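Local coordinates for protein probable histone-lysine N-methyltransferase, H3 lysine-9 specific SUVH9 (Arabidopsis thaliana, PDB 4NJ5) that helps silence genes and transposons, may bind methylated DNA and recruit RNA polymerase V, and lacks methyltransferase activity, at residues 332-336 against 436-442; 337-341 against 352-356. One frame throughout, in Å; residues are numbered along the deposited sequence.

Contact 1. Residues 332-336 against 436-442; sequences RQKPL and RPSYPDI
Two loop segments, both without regular secondary structure, run side by side, their end-to-end vectors 15° apart. Residues 332-336 belong to the pre-SET region and 436-442 to the SET region. Lys334 and Tyr439 come closest in the backbone, CA to CA 5.7 Å. Arg332 CA and Pro437 CA are 9.0 Å apart, so side chains fill the gap there. Both backbones are largely extended, but Pro335 breaks the run with phi/psi of -68/-22.

Pro335 points toward the other segment and lies on the Tyr439 ring. Tyr439 takes chi1 t and chi2 -73°. Pro335 CD sits 3.3 Å from the centroid of the Tyr439 ring and 5° off its normal, a CH-pi contact. Pro335 also packs through CG on Pro440 CD (3.8 Å) and through CB on Ile442 CD1 (3.6 Å), with Ile442 in chi1 p, chi2 t.

At the other end Arg436 is extended (t, t, t, chi4 -81°). Arg436 NH2 donates to Gln333 O at 2.8 Å. Arg332 (p, t, chi3 25° between wells, chi4 91°) lays its guanidinium on Pro437, CZ to CD 3.6 Å, and Arg332 CD lies over a face of the Arg436 guanidinium. Arg332 NH1 forms a salt bridge with Glu321. Gln333 (m, t) sends NE2 to Ser418 O. A water joins Gln333 OE1 (3.0 Å) to Tyr439 OH (2.9 Å).

This loop-to-loop packing joins pre-SET to SET away from the zinc ions; Gln333 and Leu336 also touch strand 469-475. Arg332 NE and Arg436 NH2 are 4.2 Å apart, and the Glu321 salt bridge probably eases this like-charge approach.

Contact 2. Residues 337-341 against 352-356; sequences IHECG and NRVTQ. With ZN (zinc ion), chain B; ZN (zinc ion), chain C.
This contact belongs to the triangular zinc cluster of the pre-SET region. Cys340 (chi1 m) bridges two zinc ions, its SG 2.4 Å from each. Cys302, Cys314 and Cys344 complete one site; Cys308, Cys346 and Cys350 complete the other.

Residues 337-341 begin as a strand and continue extended. In 352-356 a loop leads into a 3-10 segment at Thr355-Gln356 that continues down the chain. Glu339 and Asn352 are nearest, CA to CA 5.2 Å. Cys340 N donates to Asn352 O (3.0 Å). Asn352, chi1 t, sends ND2 to His338 O (3.1 Å) and weakly to Cys340 SG (3.4 Å). Glu339 (m, t) inserts its buried carboxylate. Glu339 OE2 accepts from Thr355 N (2.7 Å) and Thr355 OG1 (2.6 Å). Glu339 OE1 accepts from Gln356 N (3.3 Å) and Gln356 NE2 (3.0 Å). Gln356 NE2 also donates to Cys340 O (2.9 Å). Arg353 (m, t, t) reaches back, NH2 to Gly341 O at 3.0 Å and NH1 to Gln356 OE1 at 3.0 Å.

Strand 337-338 pairs in parallel with strand 469-475 of the SET region. Thr355 packs against strands 386-389, 469-475 and 485-490.

Overall arrangement
The two contacts share one continuous run of chain: residues 332-336 lead straight into 337-341. Their centres are 16 Å apart. Contact 1 joins pre-SET to SET sequence about 100 residues further on, whereas contact 2 closes a short loop inside the pre-SET region. Strand 469-475 links them, since Gln333 and Leu336 touch it with their side chains and Ile337 pairs with it. The zinc cluster lies at contact 2, through Cys340. Contact 1 stands off from it: between nearest atoms, the side chain of Lys334 is about 12 Å from that of Cys340 and about 10 Å from that of Cys314. Contact 2 holds the zinc-binding part together.

Contact 1. Residues 332-336 against 436-442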
ATOM      1  N   ARG A 332     -10.176   3.081 -10.584  1.00 29.28           N
ATOM      2  CA  ARG A 332      -9.636   4.313 -11.155  1.00 25.55           C
ATOM      3  C   ARG A 332     -10.280   5.528 -10.480  1.00 23.07           C
ATOM      4  O   ARG A 332     -11.345   5.404  -9.883  1.00 24.23           O
ATOM      5  CB  ARG A 332      -9.888   4.363 -12.664  1.00 20.23           C
ATOM      6  CG  ARG A 332     -11.366   4.322 -13.062  1.00 19.95           C
ATOM      7  CD  ARG A 332     -11.525   4.253 -14.577  1.00 20.97           C
ATOM      8  NE  ARG A 332     -10.344   3.668 -15.202  1.00 38.04           N
ATOM      9  CZ  ARG A 332     -10.179   2.373 -15.452  1.00 28.92           C
ATOM     10  NH1 ARG A 332     -11.129   1.501 -15.144  1.00 24.92           N
ATOM     11  NH2 ARG A 332      -9.061   1.952 -16.017  1.00 29.99           N
ATOM     12  N   GLN A 333      -9.638   6.691 -10.571  1.00 19.09           N
ATOM     13  CA  GLN A 333     -10.228   7.942 -10.089  1.00 24.95           C
ATOM     14  C   GLN A 333     -11.475   8.310 -10.902  1.00 24.98           C
ATOM     15  O   GLN A 333     -11.542   8.049 -12.103  1.00 24.29           O
ATOM     16  CB  GLN A 333      -9.219   9.101 -10.181  1.00 19.32           C
ATOM     17  CG  GLN A 333      -8.046   9.039  -9.204  1.00 21.54           C
ATOM     18  CD  GLN A 333      -7.217  10.319  -9.213  1.00 22.60           C
ATOM     19  OE1 GLN A 333      -7.734  11.405  -9.480  1.00 21.87           O
ATOM     20  NE2 GLN A 333      -5.925  10.194  -8.922  1.00 21.87           N
ATOM     21  N   LYS A 334     -12.460   8.912 -10.240  1.00 19.11           N
ATOM     22  CA  LYS A 334     -13.650   9.456 -10.904  1.00 25.96           C
ATOM     23  C   LYS A 334     -14.087  10.734 -10.176  1.00 22.45           C
ATOM     24  O   LYS A 334     -13.797  10.892  -9.000  1.00 19.92           O
ATOM     25  CB  LYS A 334     -14.790   8.416 -10.999  1.00 30.28           C
ATOM     26  CG  LYS A 334     -14.748   7.300  -9.968  1.00 34.59           C
ATOM     27  CD  LYS A 334     -15.067   5.941 -10.616  1.00 41.81           C
ATOM     28  CE  LYS A 334     -16.321   5.991 -11.492  1.00 50.68           C
ATOM     29  NZ  LYS A 334     -17.569   6.136 -10.690  1.00 54.69           N
ATOM     30  N   PRO A 335     -14.768  11.658 -10.868  1.00 20.87           N
ATOM     31  CA  PRO A 335     -15.132  12.923 -10.210  1.00 21.13           C
ATOM     32  C   PRO A 335     -16.165  12.748  -9.098  1.00 20.51           C
ATOM     33  O   PRO A 335     -16.266  13.590  -8.203  1.00 24.63           O
ATOM     34  CB  PRO A 335     -15.737  13.753 -11.350  1.00 22.49           C
ATOM     35  CG  PRO A 335     -16.238  12.742 -12.330  1.00 23.27           C
ATOM     36  CD  PRO A 335     -15.273  11.584 -12.248  1.00 21.90           C
ATOM     37  N   LEU A 336     -16.921  11.659  -9.162  1.00 20.18           N
ATOM     38  CA  LEU A 336     -17.979  11.404  -8.197  1.00 20.91           C
ATOM     39  C   LEU A 336     -18.313   9.919  -8.143  1.00 20.20           C
ATOM     40  O   LEU A 336     -18.554   9.286  -9.170  1.00 22.66           O
ATOM     41  CB  LEU A 336     -19.232  12.209  -8.556  1.00 20.78           C
ATOM     42  CG  LEU A 336     -20.421  12.118  -7.600  1.00 20.70           C
ATOM     43  CD1 LEU A 336     -20.047  12.646  -6.220  1.00 20.15           C
ATOM     44  CD2 LEU A 336     -21.602  12.879  -8.169  1.00 21.86           C
ATOM     45  N   ARG A 436      -9.711   4.311 -21.659  1.00 43.29           N
ATOM     46  CA  ARG A 436     -10.132   4.678 -20.313  1.00 43.09           C
ATOM     47  C   ARG A 436     -11.629   4.954 -20.290  1.00 42.85           C
ATOM     48  O   ARG A 436     -12.134   5.724 -21.107  1.00 43.18           O
ATOM     49  CB  ARG A 436      -9.372   5.901 -19.797  1.00 36.46           C
ATOM     50  CG  ARG A 436      -9.485   6.069 -18.289  1.00 33.83           C
ATOM     51  CD  ARG A 436      -9.089   7.462 -17.827  1.00 32.41           C
ATOM     52  NE  ARG A 436      -8.983   7.525 -16.371  1.00 32.52           N
ATOM     53  CZ  ARG A 436     -10.018   7.674 -15.548  1.00 28.12           C
ATOM     54  NH1 ARG A 436     -11.246   7.779 -16.032  1.00 31.80           N
ATOM     55  NH2 ARG A 436      -9.821   7.718 -14.238  1.00 23.79           N
ATOM     56  N   PRO A 437     -12.347   4.305 -19.362  1.00 44.51           N
ATOM     57  CA  PRO A 437     -13.769   4.580 -19.156  1.00 48.80           C
ATOM     58  C   PRO A 437     -13.985   6.058 -18.861  1.00 55.20           C
ATOM     59  O   PRO A 437     -13.108   6.700 -18.285  1.00 55.07           O
ATOM     60  CB  PRO A 437     -14.106   3.740 -17.925  1.00 39.03           C
ATOM     61  CG  PRO A 437     -13.155   2.604 -17.992  1.00 38.09           C
ATOM     62  CD  PRO A 437     -11.877   3.197 -18.514  1.00 39.93           C
ATOM     63  N   SER A 438     -15.139   6.582 -19.253  1.00 76.47           N
ATOM     64  CA  SER A 438     -15.404   8.014 -19.166  1.00 77.34           C
ATOM     65  C   SER A 438     -15.301   8.605 -17.752  1.00 74.45           C
ATOM     66  O   SER A 438     -15.822   8.049 -16.783  1.00 73.19           O
ATOM     67  CB  SER A 438     -16.764   8.341 -19.795  1.00 66.41           C
ATOM     68  OG  SER A 438     -17.808   7.587 -19.203  1.00 66.17           O
ATOM     69  N   TYR A 439     -14.594   9.730 -17.663  1.00 49.56           N
ATOM     70  CA  TYR A 439     -14.515  10.572 -16.471  1.00 44.62           C
ATOM     71  C   TYR A 439     -15.330  11.817 -16.801  1.00 43.49           C
ATOM     72  O   TYR A 439     -14.819  12.754 -17.416  1.00 44.60           O
ATOM     73  CB  TYR A 439     -13.055  10.965 -16.222  1.00 46.17           C
ATOM     74  CG  TYR A 439     -12.756  11.693 -14.918  1.00 41.98           C
ATOM     75  CD1 TYR A 439     -13.124  13.019 -14.728  1.00 39.52           C
ATOM     76  CD2 TYR A 439     -12.054  11.063 -13.902  1.00 36.34           C
ATOM     77  CE1 TYR A 439     -12.829  13.681 -13.551  1.00 38.75           C
ATOM     78  CE2 TYR A 439     -11.753  11.714 -12.723  1.00 32.67           C
ATOM     79  CZ  TYR A 439     -12.144  13.022 -12.554  1.00 36.92           C
ATOM     80  OH  TYR A 439     -11.849  13.672 -11.384  1.00 39.18           O
ATOM     81  N   PRO A 440     -16.610  11.831 -16.403  1.00 57.08           N
ATOM     82  CA  PRO A 440     -17.535  12.881 -16.850  1.00 56.69           C
ATOM     83  C   PRO A 440     -17.193  14.289 -16.355  1.00 58.80           C
ATOM     84  O   PRO A 440     -16.728  14.464 -15.227  1.00 59.28           O
ATOM     85  CB  PRO A 440     -18.888  12.429 -16.276  1.00 32.68           C
ATOM     86  CG  PRO A 440     -18.540  11.564 -15.112  1.00 30.70           C
ATOM     87  CD  PRO A 440     -17.248  10.885 -15.469  1.00 33.41           C
ATOM     88  N   ASP A 441     -17.421  15.282 -17.210  1.00 45.98           N
ATOM     89  CA  ASP A 441     -17.239  16.675 -16.828  1.00 47.80           C
ATOM     90  C   ASP A 441     -18.440  17.124 -16.010  1.00 45.35           C
ATOM     91  O   ASP A 441     -19.527  17.318 -16.549  1.00 45.93           O
ATOM     92  CB  ASP A 441     -17.088  17.562 -18.068  1.00 65.35           C
ATOM     93  CG  ASP A 441     -16.584  18.958 -17.733  1.00 70.83           C
ATOM     94  OD1 ASP A 441     -17.379  19.782 -17.231  1.00 72.34           O
ATOM     95  OD2 ASP A 441     -15.390  19.234 -17.981  1.00 72.70           O
ATOM     96  N   ILE A 442     -18.245  17.273 -14.704  1.00 46.75           N
ATOM     97  CA  ILE A 442     -19.311  17.719 -13.814  1.00 47.00           C
ATOM     98  C   ILE A 442     -18.898  19.014 -13.121  1.00 45.15           C
ATOM     99  O   ILE A 442     -17.711  19.341 -13.084  1.00 44.77           O
ATOM    100  CB  ILE A 442     -19.635  16.655 -12.742  1.00 42.57           C
ATOM    101  CG1 ILE A 442     -18.433  16.433 -11.824  1.00 38.88           C
ATOM    102  CG2 ILE A 442     -20.069  15.349 -13.391  1.00 44.02           C
ATOM    103  CD1 ILE A 442     -18.740  15.545 -10.647  1.00 35.95           C
TER
HETATM  104  O   HOH W   1     -10.461  12.493  -9.168  1.00 24.45           O

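Contact 2. Residues 337-341 against 352-356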
ATOM      1  N   ILE A 337     -18.323   9.367  -6.937  1.00 18.58           N
ATOM      2  CA  ILE A 337     -18.686   7.971  -6.754  1.00 18.25           C
ATOM      3  C   ILE A 337     -20.078   7.843  -6.135  1.00 21.22           C
ATOM      4  O   ILE A 337     -20.354   8.410  -5.074  1.00 23.28           O
ATOM      5  CB  ILE A 337     -17.665   7.230  -5.872  1.00 17.41           C
ATOM      6  CG1 ILE A 337     -16.264   7.322  -6.484  1.00 17.25           C
ATOM      7  CG2 ILE A 337     -18.082   5.779  -5.687  1.00 17.27           C
ATOM      8  CD1 ILE A 337     -15.183   6.651  -5.661  1.00 16.57           C
ATOM      9  N   HIS A 338     -20.953   7.107  -6.814  1.00 19.28           N
ATOM     10  CA  HIS A 338     -22.275   6.799  -6.278  1.00 19.51           C
ATOM     11  C   HIS A 338     -22.286   5.389  -5.696  1.00 19.19           C
ATOM     12  O   HIS A 338     -22.363   4.402  -6.433  1.00 19.42           O
ATOM     13  CB  HIS A 338     -23.348   6.912  -7.366  1.00 20.56           C
ATOM     14  CG  HIS A 338     -23.469   8.279  -7.967  1.00 25.76           C
ATOM     15  ND1 HIS A 338     -24.345   9.227  -7.488  1.00 26.24           N
ATOM     16  CD2 HIS A 338     -22.830   8.850  -9.016  1.00 24.91           C
ATOM     17  CE1 HIS A 338     -24.239  10.329  -8.212  1.00 27.32           C
ATOM     18  NE2 HIS A 338     -23.329  10.125  -9.146  1.00 27.48           N
ATOM     19  N   GLU A 339     -22.193   5.295  -4.374  1.00 18.78           N
ATOM     20  CA  GLU A 339     -22.304   4.006  -3.702  1.00 18.70           C
ATOM     21  C   GLU A 339     -23.770   3.643  -3.534  1.00 19.62           C
ATOM     22  O   GLU A 339     -24.639   4.509  -3.598  1.00 20.19           O
ATOM     23  CB  GLU A 339     -21.597   4.028  -2.341  1.00 18.10           C
ATOM     24  CG  GLU A 339     -20.083   3.939  -2.439  1.00 23.90           C
ATOM     25  CD  GLU A 339     -19.399   3.831  -1.087  1.00 21.48           C
ATOM     26  OE1 GLU A 339     -20.095   3.615  -0.068  1.00 17.22           O
ATOM     27  OE2 GLU A 339     -18.157   3.960  -1.050  1.00 19.51           O
ATOM     28  N   CYS A 340     -24.047   2.362  -3.328  1.00 26.55           N
ATOM     29  CA  CYS A 340     -25.410   1.929  -3.059  1.00 23.54           C
ATOM     30  C   CYS A 340     -25.864   2.438  -1.699  1.00 25.02           C
ATOM     31  O   CYS A 340     -25.066   2.546  -0.770  1.00 20.47           O
ATOM     32  CB  CYS A 340     -25.507   0.411  -3.111  1.00 21.30           C
ATOM     33  SG  CYS A 340     -25.078  -0.273  -4.716  1.00 23.58           S
ATOM     34  N   GLY A 341     -27.149   2.759  -1.593  1.00 34.01           N
ATOM     35  CA  GLY A 341     -27.718   3.232  -0.344  1.00 35.18           C
ATOM     36  C   GLY A 341     -28.915   2.409   0.095  1.00 36.78           C
ATOM     37  O   GLY A 341     -29.103   1.279  -0.361  1.00 24.22           O
ATOM     38  N   ASN A 352     -20.226  -2.298  -4.001  1.00 24.99           N
ATOM     39  CA  ASN A 352     -20.447  -0.868  -4.168  1.00 23.07           C
ATOM     40  C   ASN A 352     -20.847  -0.185  -2.860  1.00 23.25           C
ATOM     41  O   ASN A 352     -21.581   0.806  -2.858  1.00 26.38           O
ATOM     42  CB  ASN A 352     -21.479  -0.597  -5.267  1.00 19.13           C
ATOM     43  CG  ASN A 352     -21.366   0.805  -5.834  1.00 22.91           C
ATOM     44  OD1 ASN A 352     -20.283   1.395  -5.847  1.00 19.07           O
ATOM     45  ND2 ASN A 352     -22.487   1.354  -6.290  1.00 19.61           N
ATOM     46  N   ARG A 353     -20.355  -0.724  -1.747  1.00 19.29           N
ATOM     47  CA  ARG A 353     -20.624  -0.153  -0.428  1.00 21.02           C
ATOM     48  C   ARG A 353     -19.339  -0.011   0.387  1.00 24.23           C
ATOM     49  O   ARG A 353     -19.311  -0.348   1.564  1.00 30.10           O
ATOM     50  CB  ARG A 353     -21.635  -1.014   0.339  1.00 19.97           C
ATOM     51  CG  ARG A 353     -23.037  -1.058  -0.261  1.00 24.46           C
ATOM     52  CD  ARG A 353     -23.989  -1.849   0.633  1.00 25.56           C
ATOM     53  NE  ARG A 353     -25.334  -1.978   0.071  1.00 24.33           N
ATOM     54  CZ  ARG A 353     -26.317  -1.101   0.268  1.00 26.22           C
ATOM     55  NH1 ARG A 353     -26.106  -0.019   1.004  1.00 24.26           N
ATOM     56  NH2 ARG A 353     -27.513  -1.303  -0.273  1.00 24.51           N
ATOM     57  N   VAL A 354     -18.283   0.500  -0.236  1.00 21.21           N
ATOM     58  CA  VAL A 354     -16.972   0.563   0.408  1.00 16.31           C
ATOM     59  C   VAL A 354     -16.856   1.623   1.509  1.00 16.15           C
ATOM     60  O   VAL A 354     -16.661   1.285   2.677  1.00 16.30           O
ATOM     61  CB  VAL A 354     -15.843   0.754  -0.632  1.00 18.05           C
ATOM     62  CG1 VAL A 354     -14.498   0.963   0.059  1.00 16.86           C
ATOM     63  CG2 VAL A 354     -15.782  -0.447  -1.556  1.00 16.12           C
ATOM     64  N   THR A 355     -16.981   2.896   1.143  1.00 15.98           N
ATOM     65  CA  THR A 355     -16.685   3.986   2.077  1.00 17.03           C
ATOM     66  C   THR A 355     -17.708   4.148   3.206  1.00 18.91           C
ATOM     67  O   THR A 355     -17.387   4.708   4.256  1.00 19.13           O
ATOM     68  CB  THR A 355     -16.497   5.338   1.351  1.00 15.72           C
ATOM     69  OG1 THR A 355     -17.742   5.763   0.784  1.00 16.15           O
ATOM     70  CG2 THR A 355     -15.452   5.215   0.251  1.00 15.40           C
ATOM     71  N   GLN A 356     -18.926   3.655   2.996  1.00 17.62           N
ATOM     72  CA  GLN A 356     -19.967   3.732   4.019  1.00 17.98           C
ATOM     73  C   GLN A 356     -19.664   2.846   5.239  1.00 20.18           C
ATOM     74  O   GLN A 356     -20.298   2.986   6.282  1.00 24.82           O
ATOM     75  CB  GLN A 356     -21.344   3.399   3.427  1.00 18.30           C
ATOM     76  CG  GLN A 356     -21.475   1.978   2.906  1.00 18.52           C
ATOM     77  CD  GLN A 356     -22.689   1.785   2.009  1.00 21.70           C
ATOM     78  OE1 GLN A 356     -23.630   1.067   2.359  1.00 22.37           O
ATOM     79  NE2 GLN A 356     -22.666   2.414   0.837  1.00 18.89           N
TER
HETATM   80 ZN    ZN B 801     -27.111   0.113  -5.862  1.00 32.13          ZN
HETATM   81 ZN    ZN C 802     -24.974  -2.673  -4.694  0.90 28.62          ZN